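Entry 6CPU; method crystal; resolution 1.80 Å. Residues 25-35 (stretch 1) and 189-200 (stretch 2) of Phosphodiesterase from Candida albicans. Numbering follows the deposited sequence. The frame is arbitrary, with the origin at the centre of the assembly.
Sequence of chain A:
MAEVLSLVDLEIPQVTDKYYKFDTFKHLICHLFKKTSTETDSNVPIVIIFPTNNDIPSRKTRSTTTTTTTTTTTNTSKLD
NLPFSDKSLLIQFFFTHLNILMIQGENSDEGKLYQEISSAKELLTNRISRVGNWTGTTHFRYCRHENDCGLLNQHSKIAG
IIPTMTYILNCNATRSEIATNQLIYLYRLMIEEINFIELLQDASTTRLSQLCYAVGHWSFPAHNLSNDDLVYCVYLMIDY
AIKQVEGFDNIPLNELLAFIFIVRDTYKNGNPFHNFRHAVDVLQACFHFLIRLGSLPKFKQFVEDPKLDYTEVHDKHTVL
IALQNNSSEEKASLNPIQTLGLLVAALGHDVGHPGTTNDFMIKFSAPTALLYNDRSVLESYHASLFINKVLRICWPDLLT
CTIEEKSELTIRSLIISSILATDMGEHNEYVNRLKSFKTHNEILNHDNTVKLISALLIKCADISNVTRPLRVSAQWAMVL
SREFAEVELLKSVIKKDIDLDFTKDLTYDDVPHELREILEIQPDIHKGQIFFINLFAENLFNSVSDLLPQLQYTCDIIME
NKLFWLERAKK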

ATOM      1  N   PHE A  25       6.428 -12.012 -24.681  1.00 25.13           N
ATOM      2  CA  PHE A  25       6.176 -10.763 -23.960  1.00 25.51           C
ATOM      3  C   PHE A  25       5.455 -11.087 -22.656  1.00 26.27           C
ATOM      4  O   PHE A  25       5.725 -10.474 -21.626  1.00 24.48           O
ATOM      5  N   LYS A  26       4.546 -12.060 -22.705  1.00 26.25           N
ATOM      6  CA  LYS A  26       3.830 -12.486 -21.513  1.00 27.08           C
ATOM      7  C   LYS A  26       4.794 -12.944 -20.416  1.00 25.77           C
ATOM      8  O   LYS A  26       4.649 -12.560 -19.259  1.00 24.19           O
ATOM      9  N   HIS A  27       5.782 -13.763 -20.766  1.00 24.38           N
ATOM     10  CA  HIS A  27       6.749 -14.204 -19.771  1.00 25.46           C
ATOM     11  C   HIS A  27       7.607 -13.044 -19.222  1.00 24.04           C
ATOM     12  O   HIS A  27       7.921 -12.999 -18.016  1.00 22.31           O
ATOM     13  N   LEU A  28       7.967 -12.103 -20.091  1.00 22.58           N
ATOM     14  CA  LEU A  28       8.669 -10.878 -19.663  1.00 22.76           C
ATOM     15  C   LEU A  28       7.825 -10.079 -18.646  1.00 21.46           C
ATOM     16  O   LEU A  28       8.329  -9.658 -17.597  1.00 20.62           O
ATOM     17  N   ILE A  29       6.541  -9.914 -18.941  1.00 20.01           N
ATOM     18  CA  ILE A  29       5.609  -9.221 -18.029  1.00 21.44           C
ATOM     19  C   ILE A  29       5.536  -9.934 -16.670  1.00 21.67           C
ATOM     20  O   ILE A  29       5.574  -9.285 -15.622  1.00 19.87           O
ATOM     21  N   CYS A  30       5.480 -11.263 -16.687  1.00 20.48           N
ATOM     22  CA  CYS A  30       5.391 -12.023 -15.440  1.00 22.38           C
ATOM     23  C   CYS A  30       6.640 -11.835 -14.585  1.00 21.07           C
ATOM     24  O   CYS A  30       6.548 -11.734 -13.365  1.00 22.12           O
ATOM     25  N   HIS A  31       7.799 -11.784 -15.228  1.00 20.98           N
ATOM     26  CA  HIS A  31       9.061 -11.481 -14.546  1.00 20.72           C
ATOM     27  C   HIS A  31       8.976 -10.121 -13.844  1.00 20.32           C
ATOM     28  O   HIS A  31       9.419  -9.982 -12.697  1.00 20.62           O
ATOM     29  N   LEU A  32       8.409  -9.128 -14.537  1.00 18.45           N
ATOM     30  CA  LEU A  32       8.281  -7.782 -13.983  1.00 19.07           C
ATOM     31  C   LEU A  32       7.309  -7.748 -12.814  1.00 18.55           C
ATOM     32  O   LEU A  32       7.600  -7.097 -11.827  1.00 19.36           O
ATOM     33  N   PHE A  33       6.160  -8.433 -12.924  1.00 18.79           N
ATOM     34  CA  PHE A  33       5.168  -8.453 -11.819  1.00 19.50           C
ATOM     35  C   PHE A  33       5.770  -9.003 -10.523  1.00 19.00           C
ATOM     36  O   PHE A  33       5.407  -8.548  -9.436  1.00 20.47           O
ATOM     37  N   LYS A  34       6.679  -9.974 -10.643  1.00 19.44           N
ATOM     38  CA  LYS A  34       7.265 -10.638  -9.479  1.00 20.45           C
ATOM     39  C   LYS A  34       8.295  -9.793  -8.736  1.00 21.39           C
ATOM     40  O   LYS A  34       8.623 -10.099  -7.587  1.00 20.74           O
ATOM     41  N   LYS A  35       8.775  -8.719  -9.362  1.00 22.02           N
ATOM     42  CA  LYS A  35       9.766  -7.842  -8.725  1.00 22.69           C
ATOM     43  C   LYS A  35       9.336  -7.229  -7.380  1.00 21.66           C
ATOM     44  O   LYS A  35      10.191  -6.998  -6.495  1.00 22.41           O
ATOM     45  N   LEU A 189      -6.566  -7.724 -21.164  1.00 28.90           N
ATOM     46  CA  LEU A 189      -5.752  -8.681 -21.910  1.00 29.69           C
ATOM     47  C   LEU A 189      -4.864  -9.474 -20.956  1.00 29.39           C
ATOM     48  O   LEU A 189      -4.752 -10.693 -21.063  1.00 28.16           O
ATOM     49  N   MET A 190      -4.239  -8.786 -20.004  1.00 27.11           N
ATOM     50  CA  MET A 190      -3.416  -9.487 -19.018  1.00 26.32           C
ATOM     51  C   MET A 190      -4.222 -10.456 -18.163  1.00 24.97           C
ATOM     52  O   MET A 190      -3.739 -11.540 -17.859  1.00 26.60           O
ATOM     53  N   ILE A 191      -5.441 -10.084 -17.785  1.00 25.03           N
ATOM     54  CA  ILE A 191      -6.308 -10.965 -16.996  1.00 26.50           C
ATOM     55  C   ILE A 191      -6.630 -12.226 -17.799  1.00 28.52           C
ATOM     56  O   ILE A 191      -6.661 -13.331 -17.256  1.00 27.77           O
ATOM     57  N   GLU A 192      -6.835 -12.029 -19.096  1.00 29.24           N
ATOM     58  CA  GLU A 192      -7.179 -13.107 -20.018  1.00 31.88           C
ATOM     59  C   GLU A 192      -6.026 -14.090 -20.209  1.00 30.93           C
ATOM     60  O   GLU A 192      -6.242 -15.307 -20.240  1.00 30.11           O
ATOM     61  N   GLU A 193      -4.801 -13.574 -20.311  1.00 28.93           N
ATOM     62  CA  GLU A 193      -3.632 -14.412 -20.620  1.00 30.12           C
ATOM     63  C   GLU A 193      -2.733 -14.810 -19.452  1.00 30.02           C
ATOM     64  O   GLU A 193      -2.036 -15.819 -19.538  1.00 30.22           O
ATOM     65  N   ILE A 194      -2.718 -14.031 -18.376  1.00 27.81           N
ATOM     66  CA  ILE A 194      -1.838 -14.344 -17.242  1.00 26.71           C
ATOM     67  C   ILE A 194      -2.619 -15.006 -16.129  1.00 25.75           C
ATOM     68  O   ILE A 194      -3.702 -14.552 -15.780  1.00 26.85           O
ATOM     69  N   ASN A 195      -2.058 -16.088 -15.585  1.00 26.54           N
ATOM     70  CA  ASN A 195      -2.624 -16.784 -14.438  1.00 27.96           C
ATOM     71  C   ASN A 195      -1.928 -16.267 -13.173  1.00 26.65           C
ATOM     72  O   ASN A 195      -0.868 -16.747 -12.791  1.00 26.50           O
ATOM     73  N   PHE A 196      -2.527 -15.268 -12.541  1.00 24.11           N
ATOM     74  CA  PHE A 196      -1.835 -14.529 -11.480  1.00 24.78           C
ATOM     75  C   PHE A 196      -1.486 -15.355 -10.237  1.00 24.97           C
ATOM     76  O   PHE A 196      -0.454 -15.099  -9.596  1.00 24.77           O
ATOM     77  N   ILE A 197      -2.289 -16.374  -9.930  1.00 24.05           N
ATOM     78  CA  ILE A 197      -1.992 -17.253  -8.800  1.00 26.22           C
ATOM     79  C   ILE A 197      -0.638 -17.946  -8.953  1.00 25.72           C
ATOM     80  O   ILE A 197       0.037 -18.220  -7.953  1.00 23.86           O
ATOM     81  N   GLU A 198      -0.229 -18.206 -10.194  1.00 25.46           N
ATOM     82  CA  GLU A 198       1.056 -18.848 -10.463  1.00 26.73           C
ATOM     83  C   GLU A 198       2.242 -17.930 -10.201  1.00 26.11           C
ATOM     84  O   GLU A 198       3.362 -18.401 -10.151  1.00 25.84           O
ATOM     85  N   LEU A 199       1.994 -16.631 -10.053  1.00 24.23           N
ATOM     86  CA  LEU A 199       3.058 -15.665  -9.775  1.00 25.80           C
ATOM     87  C   LEU A 199       3.342 -15.526  -8.282  1.00 24.88           C
ATOM     88  O   LEU A 199       4.244 -14.788  -7.898  1.00 25.29           O
ATOM     89  N   LEU A 200       2.579 -16.234  -7.448  1.00 24.75           N
ATOM     90  CA  LEU A 200       2.873 -16.322  -6.019  1.00 24.59           C
ATOM     91  C   LEU A 200       3.794 -17.503  -5.772  1.00 26.66           C
ATOM     92  O   LEU A 200       3.677 -18.529  -6.436  1.00 24.61           O
TER

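The helix of stretch 1 has its axis at about 100° to that of helix 189-193, 11.8 Å away at closest approach, and one side of it also rests on the chain that follows, through the 3-10 segment 196-199. Contacts recur at Lys26, Ile29, Cys30, Phe33 and Lys34, the spacing expected of a single helical face, and 489 Å² is buried between the two stretches, both sides summed.

Lys26 points toward stretch 2 with chi1 and chi2 both t. Its aliphatic part covers Ile194 (CG to Ile194 CG1, 3.9 Å), while the ammonium reaches the end of the helix, where NZ makes a weak hydrogen bond of 3.3 Å to Glu193 O. A water bridges the same two atoms, accepting from Lys26 NZ at 2.7 Å and donating to Glu193 O at 2.9 Å.

One turn on, Ile29 (m, t) is buried and also directed toward stretch 2; its CG2 lies 3.8 Å from Ile194 CD1 and 4.1 Å from Met190 SD. Cys30 (m) projects sideways and bridges two residues, with SG 4.0 Å from Ile194 CG2 and CB 3.7 Å from Leu199 CD2.

Phe33, chi1 m at -86°, points toward stretch 2 and touches four of its residues. The edge of Phe196 (m) meets one face of the Phe33 ring, CE1 lying 3.7 Å from Phe33 CE2, with the ring planes at 71°. Met190 (m, t, m) and Ile194 (m, t) instead approach the edge of Phe33: Met190 SD is 3.9 Å from Phe33 CZ, and Ile194 CD1 is 4.1 Å from Phe33 CE2. Leu199 (m, t) packs its CD1 3.9 Å from Phe33 CB.

Lys34 (m, t, m, t) leaves sideways, its CG 3.8 Å from Leu199 O. Its NZ donates to a second water at 2.6 Å, which in turn makes a weak 3.4 Å hydrogen bond to Glu198 O.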

ATOM      1  CB  PHE A  25       5.335  -9.810 -24.825  1.00 25.87           C
ATOM      2  CG  PHE A  25       5.162  -8.415 -24.248  1.00 24.18           C
ATOM      3  CD1 PHE A  25       6.242  -7.720 -23.705  1.00 24.38           C
ATOM      4  CD2 PHE A  25       3.923  -7.787 -24.283  1.00 24.95           C
ATOM      5  CE1 PHE A  25       6.077  -6.438 -23.193  1.00 23.99           C
ATOM      6  CE2 PHE A  25       3.752  -6.505 -23.781  1.00 23.73           C
ATOM      7  CZ  PHE A  25       4.834  -5.832 -23.230  1.00 24.24           C
ATOM      8  CB  LYS A  26       2.827 -13.587 -21.836  1.00 29.17           C
ATOM      9  CG  LYS A  26       2.016 -14.021 -20.630  1.00 32.70           C
ATOM     10  CD  LYS A  26       1.009 -15.112 -20.967  1.00 35.99           C
ATOM     11  CE  LYS A  26       1.547 -16.502 -20.677  1.00 39.45           C
ATOM     12  NZ  LYS A  26       0.480 -17.516 -20.908  1.00 43.02           N
ATOM     13  CB  HIS A  27       7.617 -15.334 -20.313  1.00 28.62           C
ATOM     14  CG  HIS A  27       6.907 -16.652 -20.399  1.00 32.04           C
ATOM     15  ND1 HIS A  27       7.248 -17.621 -21.319  1.00 34.17           N
ATOM     16  CD2 HIS A  27       5.882 -17.162 -19.677  1.00 34.47           C
ATOM     17  CE1 HIS A  27       6.467 -18.673 -21.156  1.00 35.12           C
ATOM     18  NE2 HIS A  27       5.628 -18.420 -20.168  1.00 35.54           N
ATOM     19  CB  LEU A  28       9.011 -10.013 -20.882  1.00 23.60           C
ATOM     20  CG  LEU A  28      10.035  -8.900 -20.656  1.00 24.41           C
ATOM     21  CD1 LEU A  28      10.749  -8.530 -21.956  1.00 25.29           C
ATOM     22  CD2 LEU A  28       9.376  -7.668 -20.066  1.00 25.24           C
ATOM     23  CB  ILE A  29       4.205  -9.080 -18.649  1.00 21.98           C
ATOM     24  CG1 ILE A  29       4.237  -8.064 -19.796  1.00 22.74           C
ATOM     25  CG2 ILE A  29       3.192  -8.604 -17.623  1.00 22.16           C
ATOM     26  CD1 ILE A  29       2.989  -8.081 -20.665  1.00 23.58           C
ATOM     27  CB  CYS A  30       5.151 -13.495 -15.713  1.00 24.23           C
ATOM     28  SG  CYS A  30       3.496 -13.824 -16.340  1.00 27.06           S
ATOM     29  CB  HIS A  31      10.187 -11.499 -15.583  1.00 21.27           C
ATOM     30  CG  HIS A  31      11.523 -11.081 -15.067  1.00 21.84           C
ATOM     31  ND1 HIS A  31      12.336 -11.922 -14.337  1.00 22.82           N
ATOM     32  CD2 HIS A  31      12.217  -9.933 -15.224  1.00 22.77           C
ATOM     33  CE1 HIS A  31      13.466 -11.301 -14.053  1.00 23.37           C
ATOM     34  NE2 HIS A  31      13.417 -10.090 -14.575  1.00 23.14           N
ATOM     35  CB  LEU A  32       7.849  -6.782 -15.057  1.00 18.49           C
ATOM     36  CG  LEU A  32       8.850  -6.560 -16.183  1.00 18.22           C
ATOM     37  CD1 LEU A  32       8.216  -5.625 -17.180  1.00 18.57           C
ATOM     38  CD2 LEU A  32      10.164  -5.993 -15.672  1.00 19.30           C
ATOM     39  CB  PHE A  33       3.916  -9.258 -12.177  1.00 20.44           C
ATOM     40  CG  PHE A  33       2.850  -8.471 -12.905  1.00 20.24           C
ATOM     41  CD1 PHE A  33       2.308  -7.312 -12.363  1.00 19.84           C
ATOM     42  CD2 PHE A  33       2.353  -8.924 -14.124  1.00 20.50           C
ATOM     43  CE1 PHE A  33       1.323  -6.607 -13.034  1.00 20.26           C
ATOM     44  CE2 PHE A  33       1.363  -8.232 -14.784  1.00 20.04           C
ATOM     45  CZ  PHE A  33       0.842  -7.075 -14.246  1.00 19.68           C
ATOM     46  CB  LYS A  34       7.877 -11.987  -9.879  1.00 21.74           C
ATOM     47  CG  LYS A  34       6.811 -13.041 -10.120  1.00 22.96           C
ATOM     48  CD  LYS A  34       7.370 -14.446 -10.237  1.00 25.51           C
ATOM     49  CE  LYS A  34       8.011 -14.682 -11.580  1.00 28.15           C
ATOM     50  NZ  LYS A  34       8.220 -16.145 -11.794  1.00 29.55           N
ATOM     51  CB  LYS A  35      10.237  -6.772  -9.708  1.00 23.65           C
ATOM     52  CG  LYS A  35      11.104  -7.408 -10.784  1.00 25.17           C
ATOM     53  CD  LYS A  35      11.775  -6.397 -11.668  1.00 27.64           C
ATOM     54  CE  LYS A  35      12.776  -7.081 -12.575  1.00 28.52           C
ATOM     55  NZ  LYS A  35      14.040  -7.401 -11.862  1.00 29.16           N
ATOM     56  CB  LEU A 189      -4.901  -7.952 -22.954  1.00 31.64           C
ATOM     57  CG  LEU A 189      -4.755  -8.518 -24.357  1.00 34.35           C
ATOM     58  CD1 LEU A 189      -6.121  -8.824 -24.987  1.00 35.62           C
ATOM     59  CD2 LEU A 189      -4.000  -7.517 -25.209  1.00 34.26           C
ATOM     60  CB  MET A 190      -2.659  -8.497 -18.134  1.00 25.33           C
ATOM     61  CG  MET A 190      -1.542  -7.812 -18.883  1.00 25.56           C
ATOM     62  SD  MET A 190      -0.511  -6.771 -17.838  1.00 25.67           S
ATOM     63  CE  MET A 190      -1.624  -5.392 -17.547  1.00 26.84           C
ATOM     64  CB  ILE A 191      -7.600 -10.251 -16.583  1.00 26.61           C
ATOM     65  CG1 ILE A 191      -7.277  -9.206 -15.500  1.00 26.12           C
ATOM     66  CG2 ILE A 191      -8.646 -11.239 -16.076  1.00 27.46           C
ATOM     67  CD1 ILE A 191      -8.334  -8.137 -15.325  1.00 26.82           C
ATOM     68  CB  GLU A 192      -7.579 -12.499 -21.363  1.00 35.53           C
ATOM     69  CG  GLU A 192      -8.421 -13.403 -22.243  1.00 39.77           C
ATOM     70  CD  GLU A 192      -8.677 -12.799 -23.614  1.00 42.95           C
ATOM     71  OE1 GLU A 192      -8.741 -13.570 -24.591  1.00 47.62           O
ATOM     72  OE2 GLU A 192      -8.796 -11.559 -23.720  1.00 44.10           O
ATOM     73  CB  GLU A 193      -2.785 -13.735 -21.683  1.00 33.26           C
ATOM     74  CG  GLU A 193      -3.533 -13.551 -22.999  1.00 36.24           C
ATOM     75  CD  GLU A 193      -2.616 -13.172 -24.143  1.00 38.69           C
ATOM     76  OE1 GLU A 193      -1.486 -13.703 -24.230  1.00 43.27           O
ATOM     77  OE2 GLU A 193      -3.025 -12.338 -24.966  1.00 45.69           O
ATOM     78  CB  ILE A 194      -1.138 -13.081 -16.705  1.00 26.36           C
ATOM     79  CG1 ILE A 194      -0.228 -12.523 -17.796  1.00 26.58           C
ATOM     80  CG2 ILE A 194      -0.357 -13.397 -15.427  1.00 25.78           C
ATOM     81  CD1 ILE A 194       0.405 -11.192 -17.480  1.00 26.43           C
ATOM     82  CB  ASN A 195      -2.445 -18.302 -14.589  1.00 30.79           C
ATOM     83  CG  ASN A 195      -3.409 -19.095 -13.723  1.00 34.08           C
ATOM     84  OD1 ASN A 195      -4.454 -18.590 -13.319  1.00 38.36           O
ATOM     85  ND2 ASN A 195      -3.064 -20.342 -13.438  1.00 35.53           N
ATOM     86  CB  PHE A 196      -2.595 -13.243 -11.148  1.00 23.88           C
ATOM     87  CG  PHE A 196      -2.349 -12.146 -12.143  1.00 23.28           C
ATOM     88  CD1 PHE A 196      -1.292 -11.263 -11.969  1.00 23.59           C
ATOM     89  CD2 PHE A 196      -3.132 -12.025 -13.282  1.00 23.61           C
ATOM     90  CE1 PHE A 196      -1.038 -10.267 -12.888  1.00 23.12           C
ATOM     91  CE2 PHE A 196      -2.878 -11.031 -14.208  1.00 22.77           C
ATOM     92  CZ  PHE A 196      -1.842 -10.147 -14.009  1.00 23.82           C
ATOM     93  CB  ILE A 197      -3.115 -18.309  -8.574  1.00 27.75           C
ATOM     94  CG1 ILE A 197      -2.985 -18.978  -7.196  1.00 29.32           C
ATOM     95  CG2 ILE A 197      -3.101 -19.358  -9.680  1.00 27.74           C
ATOM     96  CD1 ILE A 197      -3.572 -18.179  -6.054  1.00 29.92           C
ATOM     97  CB  GLU A 198       1.131 -19.353 -11.902  1.00 29.05           C
ATOM     98  CG  GLU A 198       0.283 -20.584 -12.169  1.00 31.26           C
ATOM     99  CD  GLU A 198       0.265 -20.959 -13.639  1.00 34.69           C
ATOM    100  OE1 GLU A 198       1.320 -20.865 -14.304  1.00 36.94           O
ATOM    101  OE2 GLU A 198      -0.816 -21.332 -14.136  1.00 37.57           O
ATOM    102  CB  LEU A 199       2.718 -14.297 -10.386  1.00 26.06           C
ATOM    103  CG  LEU A 199       2.512 -14.274 -11.910  1.00 27.45           C
ATOM    104  CD1 LEU A 199       2.340 -12.859 -12.430  1.00 28.58           C
ATOM    105  CD2 LEU A 199       3.668 -14.944 -12.626  1.00 28.72           C
ATOM    106  CB  LEU A 200       1.585 -16.494  -5.209  1.00 25.18           C
ATOM    107  CG  LEU A 200       0.500 -15.438  -5.417  1.00 25.29           C
ATOM    108  CD1 LEU A 200      -0.710 -15.779  -4.564  1.00 26.26           C
ATOM    109  CD2 LEU A 200       0.999 -14.032  -5.112  1.00 26.01           C
TER
HETATM  110  O   HOH W   1      -0.854 -18.318 -18.730  1.00 43.56           O
HETATM  111  O   HOH W   2       6.393 -17.927 -11.629  1.00 41.41           O